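Local coordinates for protein MmoQ Response regulator (Methylococcus capsulatus, PDB 3LJX) that probably acts in two-component signalling and cyclic di-GMP synthesis as part of a longer response regulator, of which this construct holds the HDOD part, at residues A117-Q121 and E134-L138; D143-L149 and D180-T185; F198-L204 and T216-A220; E209-E213 and E250-C254; A224-I229 and L243-L247. All blocks are in the same frame, centred on the assembly; numbering follows the deposited sequence.

Contact 1 (A117-Q121 and E134-L138)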
# COMPACT_ATOMS: atom_id res chain seq x y z
N ALA A 117 -1.53 -0.89 -7.23
CA ALA A 117 -0.40 -1.82 -7.22
C ALA A 117 -0.21 -2.39 -8.63
O ALA A 117 0.91 -2.44 -9.14
CB ALA A 117 -0.65 -2.94 -6.22
N VAL A 118 -1.30 -2.82 -9.25
CA VAL A 118 -1.23 -3.47 -10.57
C VAL A 118 -0.74 -2.49 -11.62
O VAL A 118 0.14 -2.82 -12.45
CB VAL A 118 -2.60 -4.02 -11.00
CG1 VAL A 118 -2.58 -4.34 -12.50
CG2 VAL A 118 -2.97 -5.24 -10.17
N ALA A 119 -1.28 -1.27 -11.59
CA ALA A 119 -0.84 -0.22 -12.51
C ALA A 119 0.65 0.11 -12.35
O ALA A 119 1.37 0.26 -13.34
CB ALA A 119 -1.70 1.05 -12.36
N LEU A 120 1.10 0.23 -11.11
CA LEU A 120 2.48 0.64 -10.88
C LEU A 120 3.42 -0.47 -11.36
O LEU A 120 4.47 -0.20 -11.95
CB LEU A 120 2.73 0.98 -9.41
CG LEU A 120 4.13 1.52 -9.11
CD1 LEU A 120 4.49 2.74 -9.99
CD2 LEU A 120 4.26 1.85 -7.63
N GLN A 121 3.02 -1.71 -11.12
CA GLN A 121 3.80 -2.83 -11.61
C GLN A 121 3.96 -2.79 -13.12
O GLN A 121 5.08 -2.94 -13.62
CB GLN A 121 3.18 -4.17 -11.21
CG GLN A 121 3.87 -5.33 -11.89
CD GLN A 121 3.83 -6.58 -11.05
OE1 GLN A 121 2.75 -7.07 -10.71
NE2 GLN A 121 5.00 -7.10 -10.72
N GLU A 134 8.62 -5.22 -6.40
CA GLU A 134 8.77 -4.36 -5.23
C GLU A 134 7.90 -3.11 -5.40
O GLU A 134 7.32 -2.59 -4.43
CB GLU A 134 10.24 -3.99 -5.02
CG GLU A 134 11.14 -5.22 -4.75
CD GLU A 134 12.61 -4.86 -4.53
OE1 GLU A 134 13.05 -3.78 -4.99
OE2 GLU A 134 13.33 -5.65 -3.87
N ALA A 135 7.79 -2.63 -6.65
CA ALA A 135 6.96 -1.47 -6.95
C ALA A 135 5.49 -1.81 -6.71
O ALA A 135 4.73 -0.99 -6.19
CB ALA A 135 7.18 -1.01 -8.41
N PHE A 136 5.08 -3.02 -7.10
CA PHE A 136 3.71 -3.46 -6.89
C PHE A 136 3.34 -3.26 -5.42
O PHE A 136 2.32 -2.66 -5.08
CB PHE A 136 3.57 -4.94 -7.24
CG PHE A 136 2.23 -5.51 -6.90
CD1 PHE A 136 1.90 -5.83 -5.59
CD2 PHE A 136 1.29 -5.74 -7.90
CE1 PHE A 136 0.65 -6.36 -5.27
CE2 PHE A 136 0.03 -6.26 -7.60
CZ PHE A 136 -0.28 -6.58 -6.28
N THR A 137 4.22 -3.76 -4.56
CA THR A 137 4.03 -3.72 -3.13
C THR A 137 3.92 -2.29 -2.62
O THR A 137 3.04 -1.98 -1.82
CB THR A 137 5.18 -4.44 -2.41
OG1 THR A 137 5.28 -5.78 -2.92
CG2 THR A 137 4.93 -4.51 -0.92
N LEU A 138 4.80 -1.41 -3.09
CA LEU A 138 4.70 -0.01 -2.67
C LEU A 138 3.38 0.62 -3.13
O LEU A 138 2.76 1.39 -2.39
CB LEU A 138 5.87 0.80 -3.19
CG LEU A 138 5.84 2.25 -2.69
CD1 LEU A 138 5.71 2.29 -1.16
CD2 LEU A 138 7.08 3.01 -3.15
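Ala-117 sets its methyl squarely over one face of the Phe-136 ring. CB stands 3.5 Å from the ring centroid and only 6° off the ring normal, a textbook CH-pi contact. The same CB lies 3.2 Å from the backbone O of Phe-136, so methyl and backbone are packed very closely here. Phe-136 holds its CG anti to the backbone N (chi1 174°), which carries the ring across to the other helix. Next to this pair, Leu-120 drops CD2 onto the carbonyl of Ala-135, 3.2 Å from its O, while its CG rests against Ala-135 CB. The segments belong to helices 106-125 and 132-141 of the all-helical HDOD domain. The two segments run roughly antiparallel, at 148°, with their axes 7.5 Å apart, and small alanines on both sides allow the close approach. Leu-120 also reaches helix 214-233, at Leu-223 and Ala-226, so this side is shut off from solvent. The other side is looser. Val-118 is exposed and only brushes the ring, CG2 lying 4.1 Å from Phe-136 CE2. Gln-121, partly exposed, brings OE1 obliquely to within 3.4 Å of Phe-136 CD2.

Contact 2 (D143-L149 and D180-T185)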
# COMPACT_ATOMS: atom_id res chain seq x y z
N ASP A 143 -1.10 4.17 0.65
CA ASP A 143 -1.90 4.95 1.59
C ASP A 143 -2.48 4.09 2.71
O ASP A 143 -3.59 4.34 3.20
CB ASP A 143 -2.97 5.79 0.88
CG ASP A 143 -3.95 4.95 0.09
OD1 ASP A 143 -3.86 3.70 0.13
OD2 ASP A 143 -4.80 5.55 -0.60
N VAL A 144 -1.70 3.11 3.13
CA VAL A 144 -2.10 2.23 4.21
C VAL A 144 -2.35 3.02 5.51
O VAL A 144 -3.04 2.55 6.40
CB VAL A 144 -1.06 1.10 4.43
CG1 VAL A 144 0.21 1.65 5.08
CG2 VAL A 144 -1.66 -0.00 5.27
N GLY A 145 -1.79 4.22 5.60
CA GLY A 145 -2.12 5.11 6.70
C GLY A 145 -3.61 5.41 6.85
O GLY A 145 -4.09 5.68 7.95
N ARG A 146 -4.36 5.37 5.75
CA ARG A 146 -5.80 5.59 5.81
C ARG A 146 -6.48 4.45 6.55
O ARG A 146 -7.28 4.69 7.47
CB ARG A 146 -6.42 5.71 4.42
CG ARG A 146 -5.97 6.90 3.59
CD ARG A 146 -6.82 6.97 2.34
NE ARG A 146 -6.37 8.01 1.42
CZ ARG A 146 -6.85 9.26 1.39
NH1 ARG A 146 -7.81 9.65 2.23
NH2 ARG A 146 -6.36 10.12 0.51
N LEU A 147 -6.17 3.23 6.14
CA LEU A 147 -6.66 2.02 6.82
C LEU A 147 -6.34 2.09 8.32
O LEU A 147 -7.18 1.77 9.16
CB LEU A 147 -5.98 0.79 6.23
CG LEU A 147 -6.77 -0.48 5.91
CD1 LEU A 147 -6.02 -1.67 6.44
CD2 LEU A 147 -8.22 -0.47 6.43
N ALA A 148 -5.11 2.49 8.65
CA ALA A 148 -4.67 2.53 10.04
C ALA A 148 -5.46 3.51 10.91
O ALA A 148 -5.81 3.20 12.03
CB ALA A 148 -3.18 2.84 10.12
N LEU A 149 -5.75 4.70 10.39
CA LEU A 149 -6.52 5.65 11.18
C LEU A 149 -7.95 5.15 11.38
O LEU A 149 -8.51 5.27 12.47
CB LEU A 149 -6.57 7.01 10.49
CG LEU A 149 -5.31 7.85 10.59
CD1 LEU A 149 -5.52 9.17 9.82
CD2 LEU A 149 -5.00 8.09 12.05
N ASP A 180 -1.23 12.49 10.17
CA ASP A 180 -2.22 12.44 9.10
C ASP A 180 -1.98 11.17 8.32
O ASP A 180 -0.96 10.51 8.51
CB ASP A 180 -2.10 13.67 8.20
CG ASP A 180 -0.76 13.72 7.48
OD1 ASP A 180 -0.45 12.79 6.68
OD2 ASP A 180 -0.03 14.70 7.72
N HIS A 181 -2.91 10.82 7.42
CA HIS A 181 -2.85 9.51 6.79
C HIS A 181 -1.60 9.31 5.91
O HIS A 181 -1.10 8.18 5.78
CB HIS A 181 -4.14 9.18 6.05
CG HIS A 181 -4.53 10.18 5.00
ND1 HIS A 181 -3.84 10.34 3.82
CD2 HIS A 181 -5.58 11.03 4.94
CE1 HIS A 181 -4.43 11.26 3.08
NE2 HIS A 181 -5.49 11.70 3.74
N ASP A 182 -1.08 10.40 5.34
CA ASP A 182 0.14 10.32 4.52
C ASP A 182 1.42 10.20 5.36
O ASP A 182 2.30 9.39 5.06
CB ASP A 182 0.23 11.50 3.54
CG ASP A 182 -0.82 11.42 2.45
OD1 ASP A 182 -1.15 10.29 2.04
OD2 ASP A 182 -1.31 12.48 2.00
N GLU A 183 1.53 10.99 6.42
CA GLU A 183 2.65 10.82 7.34
C GLU A 183 2.59 9.41 7.93
O GLU A 183 3.60 8.70 7.99
CB GLU A 183 2.60 11.85 8.46
CG GLU A 183 3.83 11.81 9.36
CD GLU A 183 3.56 12.37 10.75
OE1 GLU A 183 2.41 12.74 11.05
OE2 GLU A 183 4.51 12.44 11.56
N LEU A 184 1.41 9.00 8.36
CA LEU A 184 1.27 7.70 8.99
C LEU A 184 1.74 6.60 8.01
O LEU A 184 2.47 5.69 8.40
CB LEU A 184 -0.18 7.49 9.41
CG LEU A 184 -0.41 6.69 10.69
CD1 LEU A 184 -1.82 6.10 10.73
CD2 LEU A 184 0.65 5.62 10.83
N THR A 185 1.34 6.70 6.75
CA THR A 185 1.80 5.75 5.74
C THR A 185 3.33 5.63 5.72
O THR A 185 3.90 4.52 5.81
CB THR A 185 1.28 6.14 4.35
OG1 THR A 185 -0.14 5.97 4.31
CG2 THR A 185 1.93 5.26 3.28
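Arg-146 and His-181 run side by side and point the same way, with the guanidinium stacked on the imidazole. The group centres are 3.8 Å apart and the planes 29° apart, so the stack is slightly splayed. NH1 of Arg-146 lies over the imidazole face toward its rim, and CE1 of His-181 lies over the guanidinium, 3.4 Å from NH2 of Arg-146. Nearer the backbone, Arg-146 CG covers the same ring in a CH-pi contact. His-181 takes a chi1 of 57°, placing CG between its own N and carbonyl carbon, and this swings the ring toward Arg-146. Leu-149 crosses His-181 at about a right angle. It meets Leu-184 obliquely, and CD1 of Leu-184 also packs on Ala-148 CB at 3.6 Å.

At Gly-145 the backbones come closest. Its N donates to Thr-185 OG1 at 2.7 Å, and that hydroxyl donates to His-181 O at 2.8 Å. Gly-145 CA makes a CA-H...O contact with the same carbonyl. The two segments, on helices 144-152 and 181-191 of the HDOD domain, cross at 107°. Asp-180 N-caps the second helix, accepting from Glu-183 N, and its other oxygen pairs with Arg-174.

His-181 O also accepts from Thr-185 N. OD2 of Asp-143 makes a long salt bridge to Arg-146 NE, and OD1 pairs with Arg-116. Charge on the guanidinium is probably balanced in part from just before its helix.

Contact 3 (F198-L204 and T216-A220)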
# COMPACT_ATOMS: atom_id res chain seq x y z
N PHE A 198 12.44 5.23 -1.09
CA PHE A 198 11.08 4.86 -1.48
C PHE A 198 10.04 5.78 -0.85
O PHE A 198 9.12 6.23 -1.53
CB PHE A 198 10.79 3.39 -1.18
CG PHE A 198 11.45 2.45 -2.14
CD1 PHE A 198 12.82 2.37 -2.23
CD2 PHE A 198 10.69 1.62 -2.95
CE1 PHE A 198 13.43 1.50 -3.13
CE2 PHE A 198 11.29 0.75 -3.85
CZ PHE A 198 12.66 0.69 -3.93
N ILE A 199 10.20 6.08 0.44
CA ILE A 199 9.29 7.01 1.11
C ILE A 199 9.37 8.40 0.47
O ILE A 199 8.35 9.07 0.26
CB ILE A 199 9.55 7.08 2.63
CG1 ILE A 199 9.02 5.84 3.34
CG2 ILE A 199 8.85 8.27 3.23
CD1 ILE A 199 9.98 4.68 3.35
N ASP A 200 10.59 8.84 0.13
CA ASP A 200 10.73 10.14 -0.52
C ASP A 200 10.07 10.14 -1.90
O ASP A 200 9.45 11.13 -2.29
CB ASP A 200 12.21 10.55 -0.67
CG ASP A 200 12.86 10.91 0.67
OD1 ASP A 200 12.14 11.02 1.70
OD2 ASP A 200 14.09 11.09 0.70
N ALA A 201 10.20 9.04 -2.63
CA ALA A 201 9.62 9.00 -3.97
C ALA A 201 8.10 9.10 -3.83
O ALA A 201 7.44 9.81 -4.58
CB ALA A 201 10.04 7.74 -4.68
N LEU A 202 7.57 8.41 -2.82
CA LEU A 202 6.14 8.43 -2.53
C LEU A 202 5.66 9.83 -2.17
O LEU A 202 4.65 10.32 -2.71
CB LEU A 202 5.83 7.49 -1.38
CG LEU A 202 4.38 7.50 -0.90
CD1 LEU A 202 3.45 7.09 -2.04
CD2 LEU A 202 4.19 6.58 0.32
N GLN A 203 6.38 10.48 -1.27
CA GLN A 203 6.01 11.84 -0.89
C GLN A 203 6.08 12.80 -2.08
O GLN A 203 5.17 13.60 -2.29
CB GLN A 203 6.88 12.36 0.25
CG GLN A 203 6.31 13.61 0.89
CD GLN A 203 7.04 14.02 2.15
OE1 GLN A 203 8.12 13.52 2.46
NE2 GLN A 203 6.44 14.95 2.89
N LEU A 204 7.17 12.71 -2.84
CA LEU A 204 7.31 13.49 -4.07
C LEU A 204 6.12 13.28 -5.01
O LEU A 204 5.60 14.23 -5.60
CB LEU A 204 8.59 13.09 -4.79
CG LEU A 204 9.60 14.17 -5.14
CD1 LEU A 204 9.82 15.09 -3.95
CD2 LEU A 204 10.92 13.52 -5.56
N THR A 216 14.80 9.22 -8.21
CA THR A 216 13.75 9.50 -7.24
C THR A 216 12.59 10.25 -7.90
O THR A 216 11.43 9.93 -7.67
CB THR A 216 14.26 10.31 -6.04
OG1 THR A 216 15.40 9.66 -5.47
CG2 THR A 216 13.18 10.39 -4.99
N GLY A 217 12.94 11.22 -8.75
CA GLY A 217 11.95 11.99 -9.49
C GLY A 217 11.21 11.12 -10.48
O GLY A 217 9.99 11.23 -10.64
N ARG A 218 11.93 10.21 -11.13
CA ARG A 218 11.31 9.38 -12.15
C ARG A 218 10.36 8.37 -11.52
O ARG A 218 9.23 8.16 -12.00
CB ARG A 218 12.35 8.67 -13.01
CG ARG A 218 11.78 8.02 -14.25
CD ARG A 218 12.86 7.31 -15.02
NE ARG A 218 13.27 8.07 -16.19
CZ ARG A 218 12.92 7.75 -17.43
NH1 ARG A 218 12.18 6.67 -17.65
NH2 ARG A 218 13.32 8.51 -18.45
N PHE A 219 10.79 7.78 -10.41
CA PHE A 219 9.93 6.84 -9.71
C PHE A 219 8.71 7.60 -9.16
O PHE A 219 7.58 7.11 -9.24
CB PHE A 219 10.72 6.14 -8.60
CG PHE A 219 9.97 5.03 -7.92
CD1 PHE A 219 9.09 4.23 -8.62
CD2 PHE A 219 10.18 4.76 -6.57
CE1 PHE A 219 8.40 3.20 -7.98
CE2 PHE A 219 9.50 3.73 -5.93
CZ PHE A 219 8.61 2.95 -6.64
N ALA A 220 8.93 8.81 -8.63
CA ALA A 220 7.81 9.62 -8.16
C ALA A 220 6.78 9.84 -9.28
O ALA A 220 5.57 9.70 -9.06
CB ALA A 220 8.30 10.96 -7.58
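Thr-216 meets helix 196-204 with its methyl. CG2 lies 3.9 Å from CD2 of Leu-204, the two side chains crossing at about a right angle, and it also touches Ala-201 and the base of Asp-200. OG1 lies beside the backbone N (chi1 -53°), which leaves CG2 anti to that N and turned to the neighbouring helix. Gly-217 offers only its CA, which sits beside Leu-204 CD2. Phe-219 comes next on this face. Its CD2 rests 3.5 Å from Ala-201 CB. Its CE2 lies 3.8 Å from CD2 of Phe-198. The two rings form an offset edge-to-face pair, with the edge of Phe-219 toward the face of Phe-198. Their centroids are 5.6 Å apart and the planes stand at 73°. Leu-138 of helix 132-141 touches both rings, so the aromatic pair continues into the HDOD core. Ala-220 ends the segment, its CA nearest to that of Ala-201 across the contact. Its CB is 3.5 Å from Leu-204 CB and 3.3 Å from the O of Ala-201, and its CA makes a CA-H...O contact with that same carbonyl.

The two segments, on helices 196-204 and 214-233, pack at 55° with their axes 8.1 Å apart. The contact is almost wholly apolar, so the fit probably rests on shape and van der Waals packing.

Contact 4 (E209-E213 and E250-C254)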
# COMPACT_ATOMS: atom_id res chain seq x y z
N GLU A 209 3.01 19.02 -8.94
CA GLU A 209 3.90 19.02 -10.09
C GLU A 209 5.25 18.46 -9.67
O GLU A 209 5.80 18.86 -8.63
CB GLU A 209 4.02 20.46 -10.61
CG GLU A 209 5.12 20.72 -11.60
CD GLU A 209 5.08 22.16 -12.14
OE1 GLU A 209 4.21 22.93 -11.70
OE2 GLU A 209 5.92 22.52 -13.00
N ILE A 210 5.77 17.51 -10.44
CA ILE A 210 7.00 16.82 -10.06
C ILE A 210 8.13 17.11 -11.03
O ILE A 210 8.28 16.43 -12.05
CB ILE A 210 6.79 15.30 -10.01
CG1 ILE A 210 5.57 14.96 -9.13
CG2 ILE A 210 8.04 14.59 -9.49
CD1 ILE A 210 4.90 13.67 -9.51
N ARG A 211 8.94 18.12 -10.71
CA ARG A 211 9.99 18.59 -11.60
C ARG A 211 11.30 17.87 -11.36
O ARG A 211 12.17 17.79 -12.25
CB ARG A 211 10.21 20.08 -11.38
CG ARG A 211 8.97 20.92 -11.55
CD ARG A 211 9.31 22.38 -11.41
NE ARG A 211 8.11 23.20 -11.29
CZ ARG A 211 8.12 24.48 -10.92
NH1 ARG A 211 9.28 25.07 -10.63
NH2 ARG A 211 6.99 25.16 -10.84
N ASP A 212 11.45 17.36 -10.14
CA ASP A 212 12.68 16.74 -9.66
C ASP A 212 13.33 15.79 -10.65
O ASP A 212 12.67 14.97 -11.29
CB ASP A 212 12.40 15.98 -8.37
CG ASP A 212 11.67 16.83 -7.35
OD1 ASP A 212 10.55 17.29 -7.66
OD2 ASP A 212 12.22 17.03 -6.24
N GLU A 213 14.65 15.90 -10.77
CA GLU A 213 15.39 14.99 -11.62
C GLU A 213 15.82 13.75 -10.84
O GLU A 213 15.46 13.57 -9.67
CB GLU A 213 16.59 15.71 -12.23
CG GLU A 213 16.23 16.44 -13.51
CD GLU A 213 16.90 17.79 -13.61
OE1 GLU A 213 16.21 18.76 -14.02
OE2 GLU A 213 18.10 17.89 -13.28
N GLU A 250 4.20 14.25 -17.82
CA GLU A 250 5.03 13.51 -16.88
C GLU A 250 5.09 12.04 -17.32
O GLU A 250 6.15 11.42 -17.29
CB GLU A 250 4.51 13.67 -15.44
CG GLU A 250 4.67 15.11 -14.89
CD GLU A 250 4.05 15.32 -13.52
OE1 GLU A 250 3.18 14.52 -13.10
OE2 GLU A 250 4.42 16.29 -12.84
N ALA A 251 3.95 11.51 -17.76
CA ALA A 251 3.90 10.19 -18.37
C ALA A 251 4.92 10.08 -19.50
O ALA A 251 5.75 9.16 -19.50
CB ALA A 251 2.50 9.90 -18.90
N ARG A 252 4.87 11.01 -20.45
CA ARG A 252 5.83 10.99 -21.55
C ARG A 252 7.25 11.01 -21.01
O ARG A 252 8.15 10.38 -21.56
CB ARG A 252 5.61 12.17 -22.52
CG ARG A 252 4.19 12.34 -23.03
CD ARG A 252 3.90 11.58 -24.33
NE ARG A 252 2.57 11.93 -24.85
CZ ARG A 252 2.34 12.73 -25.90
NH1 ARG A 252 3.36 13.26 -26.58
NH2 ARG A 252 1.09 12.98 -26.28
N ARG A 253 7.47 11.75 -19.93
CA ARG A 253 8.83 11.95 -19.42
C ARG A 253 9.43 10.68 -18.76
O ARG A 253 10.66 10.51 -18.79
CB ARG A 253 8.89 13.18 -18.50
CG ARG A 253 10.28 13.64 -18.15
CD ARG A 253 10.21 14.79 -17.18
NE ARG A 253 11.47 15.00 -16.47
CZ ARG A 253 11.60 15.83 -15.44
NH1 ARG A 253 10.54 16.51 -15.00
NH2 ARG A 253 12.77 15.98 -14.84
N CYS A 254 8.59 9.80 -18.21
CA CYS A 254 9.05 8.45 -17.84
C CYS A 254 9.14 7.55 -19.07
O CYS A 254 9.80 6.50 -19.02
CB CYS A 254 8.16 7.73 -16.83
SG CYS A 254 6.97 8.64 -15.85
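Glu-250 turns its CG anti to its carbonyl carbon (chi1 -68°) and then runs extended, which carries its carboxylate straight to the loop at Ile-210. Arg-253, one turn later, has CG anti to the backbone N instead (chi1 -168°). Its chain is also extended, and the guanidinium ends beside the backbone of Arg-211. The two residues thus reach separate points of the same loop.

OE2 of Glu-250 accepts from Ile-210 N at 3.0 Å. The bond is straight, and the N meets OE2 nearly along the C-O axis. Ile-210 crosses the Glu-250 side chain at about a right angle, with CD1 4.1 Å from OE1. NH2 of Arg-253 donates to Arg-211 O at 3.2 Å. This oxygen lies in the guanidinium plane, but the donor stands 42° out of the carbonyl plane. NH1 of Arg-253 adds a weak bond to the same oxygen at 3.4 Å, so one carbonyl takes both nitrogens.

Glu-213 lays CG against the guanidinium edge, 3.7 Å from NH2 of Arg-253. Its carboxylate is near that charge but beyond salt-bridge range. Within the loop, Arg-211 NE pairs with Glu-209 OE2 at 2.9 Å. Arg-221 of helix 214-233 donates to Ile-210 O and Asp-212 O, also bonding the loop backbone.

Glu-250 is buried, whereas Arg-253 lies at the exposed margin. The arrangement is one of helix side chains binding loop backbone: helix 245-254 fastens the irregular link between helices 196-204 and 214-233.

Contact 5 (A224-I229 and L243-L247)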
# COMPACT_ATOMS: atom_id res chain seq x y z
N ALA A 224 2.91 8.74 -9.25
CA ALA A 224 1.86 9.72 -9.48
C ALA A 224 0.97 9.24 -10.62
O ALA A 224 -0.25 9.35 -10.56
CB ALA A 224 2.45 11.13 -9.80
N LEU A 225 1.58 8.67 -11.66
CA LEU A 225 0.81 8.16 -12.78
C LEU A 225 -0.06 6.96 -12.38
O LEU A 225 -1.21 6.85 -12.81
CB LEU A 225 1.73 7.79 -13.92
CG LEU A 225 1.03 7.85 -15.26
CD1 LEU A 225 0.54 9.27 -15.53
CD2 LEU A 225 2.01 7.40 -16.32
N ALA A 226 0.48 6.06 -11.56
CA ALA A 226 -0.31 4.91 -11.11
C ALA A 226 -1.50 5.41 -10.30
O ALA A 226 -2.61 4.88 -10.42
CB ALA A 226 0.53 3.96 -10.27
N GLN A 227 -1.27 6.43 -9.48
CA GLN A 227 -2.33 6.96 -8.63
C GLN A 227 -3.43 7.62 -9.46
O GLN A 227 -4.62 7.33 -9.28
CB GLN A 227 -1.76 7.95 -7.61
CG GLN A 227 -2.84 8.63 -6.77
CD GLN A 227 -3.54 7.66 -5.82
OE1 GLN A 227 -2.91 6.81 -5.19
NE2 GLN A 227 -4.86 7.78 -5.71
N HIS A 228 -3.03 8.51 -10.37
CA HIS A 228 -4.01 9.27 -11.16
C HIS A 228 -4.76 8.39 -12.13
O HIS A 228 -5.97 8.53 -12.31
CB HIS A 228 -3.35 10.44 -11.90
CG HIS A 228 -2.94 11.58 -11.01
ND1 HIS A 228 -1.91 11.48 -10.11
CD2 HIS A 228 -3.44 12.83 -10.88
CE1 HIS A 228 -1.77 12.62 -9.46
NE2 HIS A 228 -2.69 13.46 -9.91
N ILE A 229 -4.05 7.46 -12.76
CA ILE A 229 -4.68 6.49 -13.64
C ILE A 229 -5.71 5.65 -12.89
O ILE A 229 -6.77 5.35 -13.42
CB ILE A 229 -3.63 5.55 -14.24
CG1 ILE A 229 -3.15 6.09 -15.58
CG2 ILE A 229 -4.18 4.14 -14.41
CD1 ILE A 229 -1.80 5.52 -15.98
N LEU A 243 -6.48 12.08 -18.61
CA LEU A 243 -5.48 12.70 -17.73
C LEU A 243 -5.14 14.10 -18.17
O LEU A 243 -5.10 14.40 -19.38
CB LEU A 243 -4.20 11.88 -17.74
CG LEU A 243 -4.23 10.53 -17.05
CD1 LEU A 243 -2.94 9.80 -17.31
CD2 LEU A 243 -4.46 10.70 -15.56
N SER A 244 -4.85 14.96 -17.20
CA SER A 244 -4.46 16.34 -17.47
C SER A 244 -3.20 16.39 -18.34
O SER A 244 -2.43 15.43 -18.38
CB SER A 244 -4.21 17.07 -16.15
OG SER A 244 -3.00 16.61 -15.54
N PRO A 245 -2.99 17.52 -19.04
CA PRO A 245 -1.77 17.72 -19.84
C PRO A 245 -0.50 17.52 -19.01
O PRO A 245 0.46 16.91 -19.51
CB PRO A 245 -1.88 19.18 -20.28
CG PRO A 245 -3.37 19.47 -20.28
CD PRO A 245 -3.94 18.64 -19.14
N LEU A 246 -0.51 18.00 -17.77
CA LEU A 246 0.65 17.83 -16.89
C LEU A 246 0.97 16.35 -16.71
O LEU A 246 2.12 15.93 -16.91
CB LEU A 246 0.39 18.45 -15.52
CG LEU A 246 1.60 19.05 -14.79
CD1 LEU A 246 1.39 18.98 -13.30
CD2 LEU A 246 2.95 18.44 -15.18
N LEU A 247 -0.02 15.56 -16.31
CA LEU A 247 0.21 14.14 -16.09
C LEU A 247 0.68 13.46 -17.39
O LEU A 247 1.59 12.63 -17.36
CB LEU A 247 -1.02 13.43 -15.53
CG LEU A 247 -1.12 13.27 -14.02
CD1 LEU A 247 0.11 12.54 -13.50
CD2 LEU A 247 -1.28 14.61 -13.33
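Helix 245-254 starts with an N-cap at Ser-244, and this contact sets that start against the long helix 214-233. OG of Ser-244 accepts from Leu-247 N at 3.3 Å. Leu-243, just before the cap, and Leu-247, in the first turn, both point at the long helix.

Leu-247 lies across His-228 at about a right angle. Its CD2 sits over one face of the imidazole in a CH-pi contact, offset toward the rim, and is 3.7 Å from CD2 of His-228. CD1 of Leu-247 lies beside the ring and also meets CD1 of Leu-225 at 3.9 Å, the two leucines sliding past each other in opposite directions. Leu-243 uses both branches. CD1 reaches Leu-225 CD1 and also Ile-229 CG1, the latter at 4.1 Å. CD2 packs on His-228 CB at 3.8 Å. Leu-225 uses one methyl, CD1, for both leucines. It crosses Leu-243 at about a right angle.

His-228 has CG anti to its carbonyl carbon (chi1 -73°). This folds the ring back along its own helix, where ND1 donates to Ala-224 O at 2.7 Å. That oxygen, near the ring plane, also accepts from His-228 N, and the two donors come from opposite faces of the carbonyl plane.

The bond at ND1 probably fixes the rotation of the ring and keeps its face turned to Leu-247. Donating at ND1 also means that this nitrogen carries a proton. The ring can thus offer its pi face to Leu-247 while ND1 is satisfied within its own helix.

From the N terminus, contact 1 comes first and closes the turn between helices 106-125 and 132-141. Contact 2 follows in series and brings helix 181-191 back to helix 144-152 over two intervening helices. Contact 3 then joins helix 196-204 to helix 214-233. Contact 4 crosses it, because the loop at 209-213 lies between the segments of contact 3 and its other segment, 250-254, lies beyond them. Contact 5 is nested inside contact 4. They share helix 245-254, and contact 5 shares helix 214-233 with contact 3. Contact 1 touches contacts 3 and 5, and contact 2 meets contact 3 through Thr-185 and Leu-202. Helix 214-233 thus ties the C-terminal helix to the core of the HDOD domain.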